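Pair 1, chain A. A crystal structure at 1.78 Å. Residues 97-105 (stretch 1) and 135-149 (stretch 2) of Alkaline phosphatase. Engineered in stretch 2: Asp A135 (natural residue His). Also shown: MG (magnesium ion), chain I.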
# COMPACT_ATOMS: atom_id res chain seq x y z
N THR A 97 14.62 16.02 -6.95
CA THR A 97 14.99 17.42 -6.80
C THR A 97 14.58 17.91 -5.42
O THR A 97 14.01 17.14 -4.63
CB THR A 97 14.39 18.29 -7.93
OG1 THR A 97 14.92 19.62 -7.86
CG2 THR A 97 12.86 18.33 -7.86
N TYR A 98 14.87 19.18 -5.11
CA TYR A 98 14.68 19.72 -3.76
C TYR A 98 13.22 20.13 -3.51
O TYR A 98 12.54 20.55 -4.44
CB TYR A 98 15.64 20.90 -3.50
CG TYR A 98 15.50 22.10 -4.44
CD1 TYR A 98 14.55 23.09 -4.19
CD2 TYR A 98 16.32 22.25 -5.56
CE1 TYR A 98 14.41 24.18 -5.03
CE2 TYR A 98 16.18 23.35 -6.41
CZ TYR A 98 15.23 24.31 -6.13
OH TYR A 98 15.07 25.41 -6.96
N ASN A 99 12.74 19.98 -2.28
CA ASN A 99 11.38 20.45 -1.97
C ASN A 99 11.22 21.90 -2.41
O ASN A 99 12.08 22.74 -2.13
CB ASN A 99 11.04 20.31 -0.48
CG ASN A 99 10.78 18.86 -0.06
OD1 ASN A 99 10.81 17.95 -0.89
ND2 ASN A 99 10.51 18.65 1.23
N ALA A 100 10.11 22.17 -3.10
CA ALA A 100 9.75 23.48 -3.63
C ALA A 100 10.15 23.68 -5.10
O ALA A 100 9.69 24.61 -5.75
CB ALA A 100 10.29 24.62 -2.76
N ALA A 101 11.00 22.81 -5.62
CA ALA A 101 11.41 22.93 -7.03
C ALA A 101 10.25 22.66 -7.97
O ALA A 101 9.45 21.76 -7.73
CB ALA A 101 12.57 21.97 -7.34
N ILE A 102 10.16 23.44 -9.05
CA ILE A 102 9.14 23.21 -10.07
C ILE A 102 9.81 22.99 -11.42
O ILE A 102 10.25 23.95 -12.06
CB ILE A 102 8.17 24.40 -10.19
CG1 ILE A 102 7.45 24.64 -8.86
CG2 ILE A 102 7.15 24.17 -11.31
CD1 ILE A 102 6.42 23.57 -8.50
N GLY A 103 9.89 21.73 -11.84
CA GLY A 103 10.48 21.38 -13.12
C GLY A 103 11.92 21.84 -13.26
O GLY A 103 12.38 22.13 -14.37
N VAL A 104 12.64 21.92 -12.14
CA VAL A 104 14.07 22.19 -12.17
C VAL A 104 14.82 21.14 -11.35
O VAL A 104 14.27 20.54 -10.42
CB VAL A 104 14.44 23.61 -11.66
CG1 VAL A 104 13.80 24.67 -12.54
CG2 VAL A 104 14.02 23.79 -10.20
N ALA A 105 16.08 20.91 -11.72
CA ALA A 105 16.93 19.94 -11.05
C ALA A 105 17.48 20.47 -9.74
O ALA A 105 17.24 21.63 -9.38
CB ALA A 105 18.08 19.52 -11.98
N ASP A 135 -0.77 25.85 -8.92
CA ASP A 135 -0.31 25.10 -7.75
C ASP A 135 0.78 24.10 -8.13
O ASP A 135 0.95 23.78 -9.30
CB ASP A 135 -1.48 24.39 -7.04
CG ASP A 135 -1.14 23.99 -5.61
OD1 ASP A 135 -0.43 24.77 -4.94
OD2 ASP A 135 -1.58 22.91 -5.16
N ALA A 136 1.51 23.61 -7.13
CA ALA A 136 2.73 22.85 -7.38
C ALA A 136 2.55 21.67 -8.34
O ALA A 136 3.39 21.46 -9.22
CB ALA A 136 3.34 22.37 -6.05
N THR A 137 1.48 20.90 -8.18
CA THR A 137 1.31 19.69 -8.99
C THR A 137 1.11 19.97 -10.50
O THR A 137 1.89 19.47 -11.32
CB THR A 137 0.18 18.78 -8.44
OG1 THR A 137 0.32 18.66 -7.03
CG2 THR A 137 0.26 17.40 -9.06
N PRO A 138 0.08 20.76 -10.86
CA PRO A 138 -0.10 21.09 -12.28
C PRO A 138 1.13 21.84 -12.80
O PRO A 138 1.58 21.58 -13.91
CB PRO A 138 -1.29 22.06 -12.30
CG PRO A 138 -1.85 22.09 -10.96
CD PRO A 138 -0.91 21.42 -10.00
N ALA A 139 1.66 22.75 -11.99
CA ALA A 139 2.75 23.62 -12.45
C ALA A 139 3.95 22.81 -12.91
O ALA A 139 4.61 23.14 -13.90
CB ALA A 139 3.16 24.58 -11.35
N SER A 140 4.25 21.74 -12.17
CA SER A 140 5.41 20.92 -12.49
C SER A 140 5.32 20.30 -13.88
O SER A 140 6.33 19.87 -14.43
CB SER A 140 5.60 19.82 -11.44
OG SER A 140 5.90 20.37 -10.17
N PHE A 141 4.12 20.27 -14.46
CA PHE A 141 3.96 19.69 -15.78
C PHE A 141 4.06 20.70 -16.95
O PHE A 141 4.10 20.30 -18.11
CB PHE A 141 2.66 18.87 -15.86
CG PHE A 141 2.75 17.56 -15.12
CD1 PHE A 141 2.61 17.53 -13.74
CD2 PHE A 141 3.02 16.38 -15.79
CE1 PHE A 141 2.71 16.33 -13.04
CE2 PHE A 141 3.12 15.18 -15.10
CZ PHE A 141 2.97 15.16 -13.72
N TYR A 142 4.12 21.99 -16.65
CA TYR A 142 4.24 22.97 -17.74
C TYR A 142 5.19 24.14 -17.48
O TYR A 142 5.50 24.88 -18.41
CB TYR A 142 2.87 23.51 -18.15
CG TYR A 142 2.19 24.37 -17.09
CD1 TYR A 142 2.49 25.73 -16.97
CD2 TYR A 142 1.26 23.82 -16.23
CE1 TYR A 142 1.86 26.52 -16.00
CE2 TYR A 142 0.64 24.59 -15.27
CZ TYR A 142 0.93 25.93 -15.15
OH TYR A 142 0.30 26.67 -14.18
N ALA A 143 5.65 24.30 -16.24
CA ALA A 143 6.51 25.43 -15.89
C ALA A 143 7.87 25.00 -15.37
O ALA A 143 8.09 23.84 -15.03
CB ALA A 143 5.82 26.32 -14.88
N HIS A 144 8.79 25.96 -15.31
CA HIS A 144 10.10 25.74 -14.70
C HIS A 144 10.41 26.92 -13.80
O HIS A 144 10.69 28.02 -14.28
CB HIS A 144 11.17 25.61 -15.79
CG HIS A 144 10.88 24.53 -16.78
ND1 HIS A 144 11.15 23.20 -16.54
CD2 HIS A 144 10.32 24.58 -18.02
CE1 HIS A 144 10.79 22.48 -17.58
NE2 HIS A 144 10.28 23.29 -18.50
N ALA A 145 10.35 26.71 -12.49
CA ALA A 145 10.54 27.79 -11.53
C ALA A 145 11.39 27.31 -10.36
O ALA A 145 11.34 26.15 -9.98
CB ALA A 145 9.19 28.31 -11.03
N LEU A 146 12.17 28.23 -9.79
CA LEU A 146 13.08 27.90 -8.71
C LEU A 146 12.33 27.57 -7.44
O LEU A 146 12.82 26.83 -6.59
CB LEU A 146 14.01 29.09 -8.42
CG LEU A 146 15.01 29.40 -9.51
CD1 LEU A 146 15.89 30.56 -9.08
CD2 LEU A 146 15.84 28.17 -9.77
N ASN A 147 11.14 28.14 -7.30
CA ASN A 147 10.36 27.94 -6.09
C ASN A 147 8.87 27.93 -6.38
O ASN A 147 8.37 28.79 -7.10
CB ASN A 147 10.71 29.01 -5.06
CG ASN A 147 10.14 28.68 -3.69
OD1 ASN A 147 8.93 28.68 -3.49
ND2 ASN A 147 11.03 28.39 -2.74
N ARG A 148 8.17 26.97 -5.79
CA ARG A 148 6.74 26.78 -6.05
C ARG A 148 5.93 28.02 -5.67
O ARG A 148 4.79 28.19 -6.12
CB ARG A 148 6.23 25.59 -5.22
CG ARG A 148 6.37 25.83 -3.73
CD ARG A 148 5.83 24.68 -2.91
NE ARG A 148 4.40 24.51 -3.09
CZ ARG A 148 3.72 23.45 -2.66
NH1 ARG A 148 4.35 22.46 -2.03
NH2 ARG A 148 2.41 23.38 -2.87
N GLY A 149 6.50 28.87 -4.82
CA GLY A 149 5.83 30.09 -4.39
C GLY A 149 5.74 31.15 -5.47
O GLY A 149 4.97 32.11 -5.34
MG MG I . -1.15 19.21 -5.49
O HOH W 1 -1.70 20.97 -6.84
O HOH W 2 0.19 20.73 -4.39
O HOH W 3 -2.69 19.61 -3.98

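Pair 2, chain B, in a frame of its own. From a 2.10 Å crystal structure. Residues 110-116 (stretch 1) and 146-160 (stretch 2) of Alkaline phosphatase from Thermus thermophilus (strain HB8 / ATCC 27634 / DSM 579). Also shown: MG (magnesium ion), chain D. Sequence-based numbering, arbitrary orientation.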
# COMPACT_ATOMS: atom_id res chain seq x y z
N ASN B 110 -17.47 13.03 -5.14
CA ASN B 110 -17.86 11.62 -5.21
C ASN B 110 -19.33 11.52 -5.58
O ASN B 110 -20.18 12.18 -4.96
CB ASN B 110 -17.62 10.92 -3.86
CG ASN B 110 -16.12 10.83 -3.49
OD1 ASN B 110 -15.25 11.14 -4.31
ND2 ASN B 110 -15.83 10.41 -2.24
N GLY B 111 -19.65 10.72 -6.60
CA GLY B 111 -21.05 10.45 -6.86
C GLY B 111 -21.61 10.59 -8.27
O GLY B 111 -22.36 9.72 -8.73
N GLY B 112 -21.30 11.68 -8.94
CA GLY B 112 -21.75 11.85 -10.30
C GLY B 112 -20.77 11.33 -11.36
O GLY B 112 -19.57 11.17 -11.11
N LEU B 113 -21.32 11.04 -12.53
CA LEU B 113 -20.57 10.56 -13.69
C LEU B 113 -20.34 11.71 -14.65
O LEU B 113 -21.30 12.30 -15.15
CB LEU B 113 -21.34 9.45 -14.40
CG LEU B 113 -21.56 8.17 -13.60
CD1 LEU B 113 -22.46 7.19 -14.36
CD2 LEU B 113 -20.21 7.52 -13.27
N ALA B 114 -19.07 12.01 -14.93
CA ALA B 114 -18.71 13.08 -15.87
C ALA B 114 -19.55 14.33 -15.65
O ALA B 114 -20.19 14.87 -16.56
CB ALA B 114 -18.86 12.62 -17.32
N ILE B 115 -19.52 14.81 -14.41
CA ILE B 115 -20.33 15.96 -14.02
C ILE B 115 -19.79 16.50 -12.71
O ILE B 115 -19.23 15.76 -11.89
CB ILE B 115 -21.81 15.53 -13.90
CG1 ILE B 115 -22.77 16.71 -13.96
CG2 ILE B 115 -22.01 14.71 -12.59
CD1 ILE B 115 -24.26 16.30 -13.97
N HIS B 116 -19.98 17.80 -12.49
CA HIS B 116 -19.59 18.43 -11.24
C HIS B 116 -20.77 18.46 -10.28
O HIS B 116 -21.91 18.28 -10.67
CB HIS B 116 -19.08 19.85 -11.49
CG HIS B 116 -17.63 19.89 -11.87
ND1 HIS B 116 -16.68 19.15 -11.20
CD2 HIS B 116 -16.98 20.55 -12.85
CE1 HIS B 116 -15.50 19.35 -11.76
NE2 HIS B 116 -15.66 20.21 -12.75
N HIS B 146 -22.06 0.23 -14.69
CA HIS B 146 -21.46 0.69 -13.44
C HIS B 146 -20.53 1.88 -13.68
O HIS B 146 -20.27 2.30 -14.81
CB HIS B 146 -20.73 -0.48 -12.78
CG HIS B 146 -20.72 -0.43 -11.29
ND1 HIS B 146 -19.55 -0.40 -10.56
CD2 HIS B 146 -21.73 -0.46 -10.38
CE1 HIS B 146 -19.83 -0.39 -9.27
NE2 HIS B 146 -21.15 -0.42 -9.13
N ALA B 147 -20.05 2.45 -12.57
CA ALA B 147 -19.44 3.77 -12.62
C ALA B 147 -18.21 3.81 -13.49
O ALA B 147 -18.00 4.77 -14.24
CB ALA B 147 -19.07 4.23 -11.21
N THR B 148 -17.37 2.77 -13.43
CA THR B 148 -16.07 2.89 -14.09
C THR B 148 -16.22 2.92 -15.60
O THR B 148 -15.68 3.83 -16.24
CB THR B 148 -15.15 1.76 -13.62
OG1 THR B 148 -14.95 1.88 -12.20
CG2 THR B 148 -13.83 1.86 -14.34
N PRO B 149 -16.93 1.99 -16.22
CA PRO B 149 -17.17 2.12 -17.67
C PRO B 149 -18.00 3.33 -18.00
O PRO B 149 -17.71 4.05 -18.98
CB PRO B 149 -17.90 0.81 -18.03
CG PRO B 149 -18.39 0.25 -16.74
CD PRO B 149 -17.40 0.71 -15.68
N ALA B 150 -19.03 3.60 -17.18
CA ALA B 150 -19.96 4.65 -17.58
C ALA B 150 -19.29 6.01 -17.55
O ALA B 150 -19.58 6.88 -18.39
CB ALA B 150 -21.20 4.63 -16.69
N SER B 151 -18.38 6.23 -16.58
CA SER B 151 -17.75 7.53 -16.46
C SER B 151 -16.90 7.86 -17.67
O SER B 151 -16.51 9.01 -17.85
CB SER B 151 -16.87 7.58 -15.22
OG SER B 151 -15.72 6.74 -15.41
N PHE B 152 -16.58 6.86 -18.51
CA PHE B 152 -15.79 7.12 -19.68
C PHE B 152 -16.60 7.56 -20.88
O PHE B 152 -16.01 8.12 -21.82
CB PHE B 152 -14.97 5.89 -20.10
CG PHE B 152 -13.66 5.79 -19.37
CD1 PHE B 152 -13.59 6.01 -18.02
CD2 PHE B 152 -12.51 5.51 -20.05
CE1 PHE B 152 -12.39 5.93 -17.34
CE2 PHE B 152 -11.30 5.44 -19.39
CZ PHE B 152 -11.24 5.63 -18.04
N VAL B 153 -17.93 7.35 -20.88
CA VAL B 153 -18.75 7.56 -22.06
C VAL B 153 -19.87 8.57 -21.84
O VAL B 153 -20.22 9.30 -22.78
CB VAL B 153 -19.32 6.23 -22.59
CG1 VAL B 153 -18.24 5.46 -23.23
CG2 VAL B 153 -19.93 5.46 -21.44
N ILE B 154 -20.49 8.63 -20.66
CA ILE B 154 -21.70 9.45 -20.52
C ILE B 154 -21.71 10.26 -19.23
O ILE B 154 -20.95 10.01 -18.29
CB ILE B 154 -23.00 8.60 -20.60
CG1 ILE B 154 -23.01 7.46 -19.57
CG2 ILE B 154 -23.19 8.03 -22.03
CD1 ILE B 154 -23.59 7.85 -18.17
N SER B 155 -22.61 11.24 -19.18
CA SER B 155 -22.74 12.12 -18.04
C SER B 155 -24.07 11.89 -17.34
O SER B 155 -25.12 11.80 -17.99
CB SER B 155 -22.66 13.60 -18.43
OG SER B 155 -22.81 14.38 -17.25
N ASN B 156 -24.03 11.84 -16.02
CA ASN B 156 -25.25 11.63 -15.25
C ASN B 156 -25.02 12.01 -13.80
O ASN B 156 -24.00 11.62 -13.21
CB ASN B 156 -25.70 10.16 -15.36
CG ASN B 156 -27.09 9.93 -14.79
OD1 ASN B 156 -27.37 10.31 -13.65
ND2 ASN B 156 -27.96 9.33 -15.59
N PRO B 157 -25.95 12.75 -13.18
CA PRO B 157 -25.71 13.21 -11.81
C PRO B 157 -25.76 12.12 -10.77
O PRO B 157 -25.28 12.37 -9.66
CB PRO B 157 -26.84 14.23 -11.56
CG PRO B 157 -27.87 13.92 -12.59
CD PRO B 157 -27.15 13.38 -13.77
N ASP B 158 -26.27 10.94 -11.10
CA ASP B 158 -26.45 9.83 -10.15
C ASP B 158 -25.87 8.55 -10.76
O ASP B 158 -26.48 7.97 -11.68
CB ASP B 158 -27.95 9.65 -9.84
CG ASP B 158 -28.23 8.57 -8.77
OD1 ASP B 158 -27.28 8.07 -8.12
OD2 ASP B 158 -29.42 8.23 -8.60
N ARG B 159 -24.71 8.12 -10.24
CA ARG B 159 -24.08 6.91 -10.74
C ARG B 159 -25.02 5.71 -10.62
O ARG B 159 -24.93 4.78 -11.41
CB ARG B 159 -22.77 6.61 -9.99
CG ARG B 159 -22.87 6.49 -8.47
CD ARG B 159 -21.59 5.97 -7.83
NE ARG B 159 -21.24 4.59 -8.21
CZ ARG B 159 -20.15 3.95 -7.78
NH1 ARG B 159 -19.91 2.69 -8.14
NH2 ARG B 159 -19.29 4.58 -6.97
N ASN B 160 -25.94 5.75 -9.65
CA ASN B 160 -26.79 4.60 -9.38
C ASN B 160 -28.01 4.51 -10.28
O ASN B 160 -28.72 3.49 -10.25
CB ASN B 160 -27.18 4.64 -7.90
CG ASN B 160 -26.01 4.36 -6.98
OD1 ASN B 160 -25.19 3.48 -7.25
ND2 ASN B 160 -25.90 5.13 -5.92
MG MG D . -15.60 -0.05 -10.99
O HOH W 4 -17.27 -0.15 -12.29
O HOH W 5 -16.76 1.03 -9.85
O HOH W 6 -15.95 -1.79 -9.48

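In both pairs an irregular segment lies against a short helix and the loop that follows it, and the two are pinned by a single antiparallel bridge. Superposed on 14 central residues, the backbones agree closely. Ile A102 bridges to Ala A145 in pair 1, and Leu B113 to Asn B156 in pair 2. Each bridge closes with two backbone hydrogen bonds: Ile A102 N to Ala A145 O at 3.1 Å and Ala A145 N to Ile A102 O at 2.8 Å, matched by Leu B113 N to Asn B156 O at 2.8 Å and Asn B156 N to Leu B113 O at 2.9 Å. A third tie, weak in pair 1, joins Arg A148 N to Ala A100 O at 2.8 Å; its counterpart runs from Arg B159 N to Gly B111 O at 3.2 Å.

The first rule is a large aliphatic residue at the bridge, pointing toward small residues of the helix. Ile A102 sets CD1 4.1 Å from Ala A136 CB and CG2 4.0 Å from Ala A139 CB. Leu B113 reaches the matching alanines differently, with CD2 4.0 Å from Ala B147 CB and CD1 3.7 Å from Ala B150 CB. Beyond them, Ala A143 gives way to Ile B154, whose CD1 comes within 4.0 Å of Leu B113 CD1. The matched arginines share one rotamer pattern, p, t, m, and their ends lead away from the contact.

The next position is tighter. Gly A103 has positive phi, and an ideal CB there would stand 2.5 Å from Ala A143 O, a clash. Pair 2 does carry a CB: with phi/psi of 44/55, Ala B114 keeps CB 3.5 Å from Ile B154 O.

The carbonyl at this position takes a side-chain hydrogen bond in both pairs, from different chemistry. His A144 ND1 donates to Gly A103 O at 2.7 Å, nearly straight at 174°, with the oxygen at the ring edge and near its plane; Ser B155 OG donates to Ala B114 O at 2.8 Å.

At the next matched position Val A104 CG2 lies 3.6 Å from Ala A145 O, and Ile B115 CG2 lies 3.7 Å from Asn B156 O; the longer Ile B115 also sets CD1 4.1 Å from Pro B157 CB. In pair 1, Tyr A98 OH donates to Leu A146 O at 2.7 Å.

Before the helix, engineered Asp A135 matches His B146. The threonines two residues on both bind magnesium, Thr A137 OG1 at 2.2 Å from MG and Thr B148 OG1 at 2.4 Å from MG.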